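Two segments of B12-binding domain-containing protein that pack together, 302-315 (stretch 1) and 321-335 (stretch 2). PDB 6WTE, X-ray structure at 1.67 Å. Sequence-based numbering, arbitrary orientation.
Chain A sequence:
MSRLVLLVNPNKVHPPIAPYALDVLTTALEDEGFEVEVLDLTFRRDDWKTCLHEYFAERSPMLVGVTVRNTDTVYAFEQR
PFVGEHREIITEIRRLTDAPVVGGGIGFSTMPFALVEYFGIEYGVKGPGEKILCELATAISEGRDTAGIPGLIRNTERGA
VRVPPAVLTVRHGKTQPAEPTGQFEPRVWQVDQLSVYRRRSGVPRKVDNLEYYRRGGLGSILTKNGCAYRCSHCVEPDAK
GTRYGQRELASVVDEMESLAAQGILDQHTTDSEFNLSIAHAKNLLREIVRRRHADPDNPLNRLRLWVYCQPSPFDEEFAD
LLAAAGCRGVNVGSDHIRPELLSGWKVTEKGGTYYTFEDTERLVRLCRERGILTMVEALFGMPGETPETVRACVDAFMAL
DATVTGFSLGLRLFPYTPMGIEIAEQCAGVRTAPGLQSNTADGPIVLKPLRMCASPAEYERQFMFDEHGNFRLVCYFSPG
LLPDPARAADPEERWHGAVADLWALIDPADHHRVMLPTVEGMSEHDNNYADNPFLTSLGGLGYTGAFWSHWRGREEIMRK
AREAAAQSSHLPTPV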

ATOM      1  N   ARG A 302      14.810 -22.838   1.309  1.00 18.84           N
ATOM      2  CA  ARG A 302      13.384 -23.060   1.506  1.00 16.88           C
ATOM      3  C   ARG A 302      12.564 -21.801   1.235  1.00 18.25           C
ATOM      4  O   ARG A 302      11.378 -21.757   1.578  1.00 15.63           O
ATOM      5  CB  ARG A 302      13.126 -23.582   2.924  1.00 19.40           C
ATOM      6  CG  ARG A 302      13.780 -24.942   3.194  1.00 21.89           C
ATOM      7  CD  ARG A 302      13.481 -25.476   4.593  1.00 26.90           C
ATOM      8  NE  ARG A 302      13.994 -24.596   5.636  1.00 32.54           N
ATOM      9  CZ  ARG A 302      15.268 -24.544   6.014  1.00 36.16           C
ATOM     10  NH1 ARG A 302      16.172 -25.322   5.430  1.00 40.68           N
ATOM     11  NH2 ARG A 302      15.642 -23.709   6.974  1.00 39.38           N
ATOM     12  N   LEU A 303      13.163 -20.789   0.608  1.00 13.80           N
ATOM     13  CA  LEU A 303      12.453 -19.547   0.316  1.00 15.22           C
ATOM     14  C   LEU A 303      11.270 -19.790  -0.612  1.00 17.72           C
ATOM     15  O   LEU A 303      11.350 -20.569  -1.563  1.00 14.69           O
ATOM     16  CB  LEU A 303      13.408 -18.537  -0.321  1.00 14.66           C
ATOM     17  CG  LEU A 303      12.785 -17.255  -0.883  1.00 16.15           C
ATOM     18  CD1 LEU A 303      12.249 -16.381   0.247  1.00 13.78           C
ATOM     19  CD2 LEU A 303      13.797 -16.493  -1.734  1.00 15.55           C
ATOM     20  N   ARG A 304      10.156 -19.132  -0.316  1.00 14.18           N
ATOM     21  CA  ARG A 304       8.981 -19.141  -1.181  1.00 12.59           C
ATOM     22  C   ARG A 304       8.648 -17.678  -1.447  1.00 16.71           C
ATOM     23  O   ARG A 304       8.069 -17.007  -0.590  1.00 13.49           O
ATOM     24  CB  ARG A 304       7.826 -19.899  -0.533  1.00 13.86           C
ATOM     25  CG  ARG A 304       8.177 -21.360  -0.245  1.00 18.60           C
ATOM     26  CD  ARG A 304       6.986 -22.164   0.254  1.00 22.89           C
ATOM     27  NE  ARG A 304       6.584 -21.815   1.617  1.00 23.65           N
ATOM     28  CZ  ARG A 304       6.976 -22.459   2.714  1.00 20.64           C
ATOM     29  NH1 ARG A 304       7.798 -23.495   2.629  1.00 26.56           N
ATOM     30  NH2 ARG A 304       6.543 -22.064   3.905  1.00 21.71           N
ATOM     31  N   LEU A 305       9.034 -17.183  -2.622  1.00 14.80           N
ATOM     32  CA  LEU A 305       8.985 -15.759  -2.931  1.00 12.20           C
ATOM     33  C   LEU A 305       7.702 -15.424  -3.676  1.00 13.46           C
ATOM     34  O   LEU A 305       7.331 -16.114  -4.634  1.00 13.18           O
ATOM     35  CB  LEU A 305      10.195 -15.344  -3.769  1.00 14.06           C
ATOM     36  CG  LEU A 305      10.369 -13.850  -4.039  1.00 16.07           C
ATOM     37  CD1 LEU A 305      10.574 -13.099  -2.735  1.00 15.62           C
ATOM     38  CD2 LEU A 305      11.554 -13.649  -4.971  1.00 21.05           C
ATOM     39  N   TRP A 306       7.046 -14.347  -3.256  1.00 11.91           N
ATOM     40  CA  TRP A 306       5.810 -13.883  -3.870  1.00 10.85           C
ATOM     41  C   TRP A 306       6.040 -12.452  -4.324  1.00 14.07           C
ATOM     42  O   TRP A 306       6.412 -11.600  -3.515  1.00 15.07           O
ATOM     43  CB  TRP A 306       4.644 -13.980  -2.884  1.00 11.07           C
ATOM     44  CG  TRP A 306       4.474 -15.379  -2.346  1.00 12.64           C
ATOM     45  CD1 TRP A 306       5.113 -15.929  -1.270  1.00 13.45           C
ATOM     46  CD2 TRP A 306       3.631 -16.404  -2.880  1.00 13.33           C
ATOM     47  NE1 TRP A 306       4.715 -17.236  -1.101  1.00 14.52           N
ATOM     48  CE2 TRP A 306       3.809 -17.552  -2.082  1.00 12.31           C
ATOM     49  CE3 TRP A 306       2.749 -16.467  -3.964  1.00 14.06           C
ATOM     50  CZ2 TRP A 306       3.124 -18.741  -2.323  1.00 15.87           C
ATOM     51  CZ3 TRP A 306       2.073 -17.653  -4.201  1.00 16.56           C
ATOM     52  CH2 TRP A 306       2.262 -18.771  -3.384  1.00 13.74           C
ATOM     53  N   VAL A 307       5.852 -12.196  -5.617  1.00 12.62           N
ATOM     54  CA  VAL A 307       6.214 -10.901  -6.184  1.00  9.94           C
ATOM     55  C   VAL A 307       5.003 -10.276  -6.865  1.00 13.49           C
ATOM     56  O   VAL A 307       4.030 -10.948  -7.215  1.00 12.97           O
ATOM     57  CB  VAL A 307       7.402 -11.004  -7.174  1.00 14.56           C
ATOM     58  CG1 VAL A 307       8.619 -11.623  -6.489  1.00 16.15           C
ATOM     59  CG2 VAL A 307       7.021 -11.817  -8.432  1.00 10.19           C
ATOM     60  N   TYR A 308       5.068  -8.953  -7.021  1.00 11.22           N
ATOM     61  CA  TYR A 308       4.056  -8.168  -7.716  1.00 16.90           C
ATOM     62  C   TYR A 308       4.735  -7.457  -8.875  1.00 16.04           C
ATOM     63  O   TYR A 308       5.776  -6.819  -8.685  1.00 14.83           O
ATOM     64  CB  TYR A 308       3.383  -7.143  -6.790  1.00 19.81           C
ATOM     65  CG  TYR A 308       2.172  -6.502  -7.434  1.00 20.32           C
ATOM     66  CD1 TYR A 308       2.297  -5.384  -8.251  1.00 24.97           C
ATOM     67  CD2 TYR A 308       0.903  -7.035  -7.244  1.00 21.09           C
ATOM     68  CE1 TYR A 308       1.192  -4.812  -8.855  1.00 23.38           C
ATOM     69  CE2 TYR A 308      -0.203  -6.470  -7.837  1.00 22.32           C
ATOM     70  CZ  TYR A 308      -0.055  -5.362  -8.642  1.00 24.77           C
ATOM     71  OH  TYR A 308      -1.160  -4.797  -9.232  1.00 28.19           O
ATOM     72  N   CYS A 309       4.142  -7.560 -10.067  1.00 13.49           N
ATOM     73  CA  CYS A 309       4.807  -7.145 -11.292  1.00 14.77           C
ATOM     74  C   CYS A 309       3.846  -6.391 -12.193  1.00 12.23           C
ATOM     75  O   CYS A 309       2.623  -6.498 -12.070  1.00 13.40           O
ATOM     76  CB  CYS A 309       5.352  -8.340 -12.095  1.00 12.13           C
ATOM     77  SG  CYS A 309       6.750  -9.192 -11.373  1.00 16.79           S
ATOM     78  N   GLN A 310       4.423  -5.648 -13.112  1.00 11.88           N
ATOM     79  CA  GLN A 310       3.728  -5.161 -14.292  1.00 13.33           C
ATOM     80  C   GLN A 310       3.930  -6.149 -15.431  1.00 11.73           C
ATOM     81  O   GLN A 310       4.810  -7.016 -15.362  1.00 10.72           O
ATOM     82  CB  GLN A 310       4.247  -3.777 -14.684  1.00 12.14           C
ATOM     83  CG  GLN A 310       3.799  -2.677 -13.731  1.00 13.13           C
ATOM     84  CD  GLN A 310       2.297  -2.492 -13.744  1.00 14.61           C
ATOM     85  OE1 GLN A 310       1.729  -2.036 -14.738  1.00 14.66           O
ATOM     86  NE2 GLN A 310       1.640  -2.880 -12.655  1.00 11.41           N
ATOM     87  N   PRO A 311       3.100  -6.082 -16.476  1.00 11.73           N
ATOM     88  CA  PRO A 311       3.238  -7.060 -17.566  1.00 10.85           C
ATOM     89  C   PRO A 311       4.579  -7.017 -18.272  1.00 12.39           C
ATOM     90  O   PRO A 311       4.988  -8.028 -18.855  1.00 12.59           O
ATOM     91  CB  PRO A 311       2.095  -6.685 -18.518  1.00 10.95           C
ATOM     92  CG  PRO A 311       1.078  -6.058 -17.646  1.00 14.92           C
ATOM     93  CD  PRO A 311       1.858  -5.298 -16.599  1.00 12.72           C
ATOM     94  N   SER A 312       5.267  -5.880 -18.264  1.00 12.03           N
ATOM     95  CA  SER A 312       6.530  -5.731 -18.962  1.00 12.64           C
ATOM     96  C   SER A 312       7.461  -4.902 -18.090  1.00 13.44           C
ATOM     97  O   SER A 312       7.014  -3.935 -17.458  1.00 11.32           O
ATOM     98  CB  SER A 312       6.340  -5.048 -20.327  1.00 17.08           C
ATOM     99  OG  SER A 312       7.582  -4.856 -20.983  1.00 18.90           O
ATOM    100  N   PRO A 313       8.758  -5.247 -18.030  1.00 14.08           N
ATOM    101  CA  PRO A 313       9.405  -6.359 -18.730  1.00 13.95           C
ATOM    102  C   PRO A 313       9.318  -7.661 -17.950  1.00 12.04           C
ATOM    103  O   PRO A 313       9.596  -7.681 -16.749  1.00 13.39           O
ATOM    104  CB  PRO A 313      10.854  -5.895 -18.844  1.00 13.13           C
ATOM    105  CG  PRO A 313      11.069  -5.049 -17.612  1.00 12.72           C
ATOM    106  CD  PRO A 313       9.724  -4.446 -17.251  1.00 17.24           C
ATOM    107  N   PHE A 314       8.949  -8.748 -18.634  1.00 11.53           N
ATOM    108  CA  PHE A 314       8.862 -10.065 -17.996  1.00 12.43           C
ATOM    109  C   PHE A 314       9.265 -11.075 -19.070  1.00 15.33           C
ATOM    110  O   PHE A 314       8.412 -11.572 -19.808  1.00 15.11           O
ATOM    111  CB  PHE A 314       7.463 -10.347 -17.458  1.00 13.22           C
ATOM    112  CG  PHE A 314       7.404 -11.488 -16.465  1.00 13.26           C
ATOM    113  CD1 PHE A 314       7.512 -12.810 -16.883  1.00 11.15           C
ATOM    114  CD2 PHE A 314       7.223 -11.235 -15.114  1.00 14.58           C
ATOM    115  CE1 PHE A 314       7.452 -13.850 -15.971  1.00 11.98           C
ATOM    116  CE2 PHE A 314       7.162 -12.266 -14.197  1.00 15.07           C
ATOM    117  CZ  PHE A 314       7.283 -13.577 -14.618  1.00 13.29           C
ATOM    118  N   ASP A 315      10.566 -11.354 -19.162  1.00 14.40           N
ATOM    119  CA  ASP A 315      11.068 -12.193 -20.241  1.00 15.11           C
ATOM    120  C   ASP A 315      11.493 -13.560 -19.712  1.00 16.18           C
ATOM    121  O   ASP A 315      11.377 -13.868 -18.519  1.00 15.24           O
ATOM    122  CB  ASP A 315      12.207 -11.494 -21.003  1.00 16.31           C
ATOM    123  CG  ASP A 315      13.417 -11.169 -20.134  1.00 17.99           C
ATOM    124  OD1 ASP A 315      13.580 -11.739 -19.038  1.00 16.63           O
ATOM    125  OD2 ASP A 315      14.228 -10.320 -20.567  1.00 19.70           O
ATOM    126  N   LEU A 321      15.055 -16.990 -13.682  1.00 13.98           N
ATOM    127  CA  LEU A 321      15.654 -16.531 -12.434  1.00 13.51           C
ATOM    128  C   LEU A 321      14.661 -16.612 -11.283  1.00 14.28           C
ATOM    129  O   LEU A 321      15.012 -17.058 -10.185  1.00 13.60           O
ATOM    130  CB  LEU A 321      16.174 -15.106 -12.604  1.00 14.73           C
ATOM    131  CG  LEU A 321      17.498 -14.966 -13.354  1.00 13.58           C
ATOM    132  CD1 LEU A 321      17.795 -13.500 -13.625  1.00 14.77           C
ATOM    133  CD2 LEU A 321      18.634 -15.605 -12.558  1.00 14.86           C
ATOM    134  N   LEU A 322      13.412 -16.204 -11.516  1.00 12.68           N
ATOM    135  CA  LEU A 322      12.383 -16.352 -10.491  1.00 12.54           C
ATOM    136  C   LEU A 322      12.240 -17.806 -10.062  1.00 13.02           C
ATOM    137  O   LEU A 322      12.195 -18.111  -8.864  1.00 13.45           O
ATOM    138  CB  LEU A 322      11.052 -15.815 -11.008  1.00 12.51           C
ATOM    139  CG  LEU A 322      10.910 -14.299 -11.125  1.00 11.15           C
ATOM    140  CD1 LEU A 322       9.644 -14.001 -11.905  1.00 12.58           C
ATOM    141  CD2 LEU A 322      10.858 -13.651  -9.740  1.00 12.51           C
ATOM    142  N   ALA A 323      12.164 -18.725 -11.029  1.00 12.85           N
ATOM    143  CA  ALA A 323      12.006 -20.131 -10.674  1.00 13.01           C
ATOM    144  C   ALA A 323      13.187 -20.619  -9.846  1.00 13.71           C
ATOM    145  O   ALA A 323      13.001 -21.283  -8.822  1.00 13.45           O
ATOM    146  CB  ALA A 323      11.840 -20.982 -11.934  1.00 16.71           C
ATOM    147  N   ALA A 324      14.407 -20.264 -10.252  1.00 13.45           N
ATOM    148  CA  ALA A 324      15.587 -20.772  -9.565  1.00 14.51           C
ATOM    149  C   ALA A 324      15.712 -20.193  -8.164  1.00 16.07           C
ATOM    150  O   ALA A 324      16.261 -20.849  -7.271  1.00 16.67           O
ATOM    151  CB  ALA A 324      16.842 -20.460 -10.380  1.00 17.04           C
ATOM    152  N   ALA A 325      15.204 -18.977  -7.958  1.00 12.69           N
ATOM    153  CA  ALA A 325      15.308 -18.301  -6.667  1.00 14.80           C
ATOM    154  C   ALA A 325      14.281 -18.780  -5.649  1.00 17.30           C
ATOM    155  O   ALA A 325      14.435 -18.494  -4.457  1.00 15.47           O
ATOM    156  CB  ALA A 325      15.165 -16.786  -6.854  1.00 15.28           C
ATOM    157  N   GLY A 326      13.240 -19.477  -6.078  1.00 16.59           N
ATOM    158  CA  GLY A 326      12.186 -19.913  -5.192  1.00 19.32           C
ATOM    159  C   GLY A 326      10.865 -19.174  -5.331  1.00 15.11           C
ATOM    160  O   GLY A 326      10.039 -19.239  -4.407  1.00 14.22           O
ATOM    161  N   CYS A 327      10.643 -18.476  -6.436  1.00 13.51           N
ATOM    162  CA  CYS A 327       9.369 -17.807  -6.642  1.00 13.14           C
ATOM    163  C   CYS A 327       8.246 -18.830  -6.766  1.00 13.49           C
ATOM    164  O   CYS A 327       8.337 -19.784  -7.547  1.00 14.95           O
ATOM    165  CB  CYS A 327       9.438 -16.935  -7.889  1.00 14.35           C
ATOM    166  SG  CYS A 327       7.950 -16.000  -8.218  1.00 14.43           S
ATOM    167  N   ARG A 328       7.188 -18.631  -5.983  1.00 12.98           N
ATOM    168  CA  ARG A 328       5.999 -19.466  -6.049  1.00 12.13           C
ATOM    169  C   ARG A 328       4.825 -18.788  -6.738  1.00 12.31           C
ATOM    170  O   ARG A 328       3.922 -19.488  -7.214  1.00 12.73           O
ATOM    171  CB  ARG A 328       5.562 -19.890  -4.639  1.00 13.93           C
ATOM    172  CG  ARG A 328       6.489 -20.871  -3.947  1.00 15.54           C
ATOM    173  CD  ARG A 328       6.534 -22.197  -4.696  1.00 19.08           C
ATOM    174  NE  ARG A 328       7.376 -23.174  -4.011  1.00 28.33           N
ATOM    175  CZ  ARG A 328       6.908 -24.179  -3.279  1.00 33.44           C
ATOM    176  NH1 ARG A 328       5.599 -24.349  -3.139  1.00 31.32           N
ATOM    177  NH2 ARG A 328       7.751 -25.021  -2.693  1.00 38.57           N
ATOM    178  N   GLY A 329       4.798 -17.457  -6.791  1.00 11.06           N
ATOM    179  CA  GLY A 329       3.662 -16.767  -7.372  1.00 10.90           C
ATOM    180  C   GLY A 329       4.022 -15.391  -7.873  1.00 14.98           C
ATOM    181  O   GLY A 329       4.871 -14.701  -7.297  1.00 11.98           O
ATOM    182  N   VAL A 330       3.353 -14.985  -8.952  1.00 11.17           N
ATOM    183  CA  VAL A 330       3.466 -13.646  -9.521  1.00 13.33           C
ATOM    184  C   VAL A 330       2.068 -13.052  -9.604  1.00 12.04           C
ATOM    185  O   VAL A 330       1.150 -13.674 -10.152  1.00 13.82           O
ATOM    186  CB  VAL A 330       4.129 -13.664 -10.914  1.00 10.48           C
ATOM    187  CG1 VAL A 330       4.078 -12.273 -11.560  1.00 11.58           C
ATOM    188  CG2 VAL A 330       5.568 -14.158 -10.811  1.00 11.03           C
ATOM    189  N   ASN A 331       1.914 -11.858  -9.052  1.00 13.52           N
ATOM    190  CA  ASN A 331       0.703 -11.062  -9.171  1.00 14.36           C
ATOM    191  C   ASN A 331       1.009  -9.932 -10.144  1.00 12.97           C
ATOM    192  O   ASN A 331       2.004  -9.222  -9.969  1.00 15.33           O
ATOM    193  CB  ASN A 331       0.286 -10.518  -7.797  1.00 12.41           C
ATOM    194  CG  ASN A 331      -1.151 -10.029  -7.764  1.00 21.19           C
ATOM    195  OD1 ASN A 331      -1.750  -9.737  -8.796  1.00 22.44           O
ATOM    196  ND2 ASN A 331      -1.710  -9.938  -6.567  1.00 26.61           N
ATOM    197  N   VAL A 332       0.196  -9.792 -11.192  1.00 14.47           N
ATOM    198  CA  VAL A 332       0.462  -8.818 -12.248  1.00 13.39           C
ATOM    199  C   VAL A 332      -0.700  -7.834 -12.355  1.00 15.14           C
ATOM    200  O   VAL A 332      -1.867  -8.239 -12.457  1.00 12.56           O
ATOM    201  CB  VAL A 332       0.737  -9.493 -13.606  1.00 11.52           C
ATOM    202  CG1 VAL A 332      -0.428 -10.377 -14.031  1.00 12.63           C
ATOM    203  CG2 VAL A 332       1.010  -8.413 -14.654  1.00 12.00           C
ATOM    204  N   GLY A 333      -0.374  -6.541 -12.336  1.00 15.44           N
ATOM    205  CA  GLY A 333      -1.359  -5.487 -12.528  1.00 13.63           C
ATOM    206  C   GLY A 333      -1.603  -5.180 -13.994  1.00 15.91           C
ATOM    207  O   GLY A 333      -1.292  -4.086 -14.477  1.00 13.31           O
ATOM    208  N   SER A 334      -2.148  -6.156 -14.719  1.00 11.50           N
ATOM    209  CA  SER A 334      -2.451  -5.947 -16.132  1.00 11.06           C
ATOM    210  C   SER A 334      -3.525  -4.880 -16.309  1.00 14.05           C
ATOM    211  O   SER A 334      -3.472  -4.086 -17.256  1.00 13.82           O
ATOM    212  CB  SER A 334      -2.883  -7.269 -16.766  1.00 13.20           C
ATOM    213  OG  SER A 334      -1.928  -8.290 -16.511  1.00 13.64           O
ATOM    214  N   ASP A 335      -4.531  -4.889 -15.432  1.00 13.19           N
ATOM    215  CA  ASP A 335      -5.510  -3.823 -15.218  1.00 13.97           C
ATOM    216  C   ASP A 335      -6.575  -3.725 -16.309  1.00 13.65           C
ATOM    217  O   ASP A 335      -7.761  -3.602 -15.983  1.00 14.03           O
ATOM    218  CB  ASP A 335      -4.793  -2.484 -15.013  1.00 14.10           C
ATOM    219  CG  ASP A 335      -4.144  -2.393 -13.643  1.00 17.88           C
ATOM    220  OD1 ASP A 335      -4.618  -3.101 -12.725  1.00 22.90           O
ATOM    221  OD2 ASP A 335      -3.163  -1.639 -13.480  1.00 17.65           O
TER
HETATM  222  O   HOH W   1       9.602 -22.259  -3.388  1.00 23.01           O
HETATM  223  O   HOH W   2      -1.036  -1.965 -11.681  1.00 17.24           O

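Strands 304-309 and 327-335 lie side by side and run parallel, their axes 19° apart and 4.4 Å from each other at closest approach. Six backbone hydrogen bonds join the two stretches, and their alternation identifies the pairing: Leu305, Val307 and Cys309 each both donate and accept. Val307 N reaches Gly329 O at 3.2 Å, while Asn331 N reaches Val307 O at 2.9 Å, both with an N-H...O angle of 169°. The register slips by one between the Leu305-Cys327 and Trp306-Gly329 bridges, a beta bulge at Arg328.

Arg328 gives up the most surface, 79 Å². Arg328 N still bonds to Leu305 O (2.9 Å, 160°), so the bulge keeps the ladder intact, and its CA-to-CB bond points toward the first strand. There Arg328 CB sits 3.8 Å from the centroid of the Trp306 six-membered ring, 21° off the normal, a CH-pi contact over the face. The same ring leaves no room for a side chain on Gly329: an ideal CB would fall 2.4 Å from Trp306 CE3. Farther out, Arg304 CD lies over one face of the Arg328 guanidinium, and water 1 accepts from Arg328 NE (2.5 Å) and lies 3.0 Å from Leu303 O, where its donation competes with other acceptors.

Val307, with 74 Å² covered, anchors the sheet face that carries Leu305, Cys309, Cys327, Val330 and Val332. Val307 CG2 meets Val330 CG2 at 3.6 Å and Cys327 SG at 4.3 Å, purely apolar packing. Phe314 extends this cluster from the loop, with Phe314 CZ 3.6 Å from Leu322 CD1 on the helix and Phe314 CE2 4.1 Å from Val330 CG1.

Leu305, with 65 Å² covered, lies at the start of the ladder, beside the bulge. Leu305 N donates to Gly326 O (2.9 Å, 170°). Gly326, the first residue to leave helical phi/psi, forms a Schellman motif with positive phi; an ideal CB on Gly326 would clash with Leu303 O at 2.7 Å.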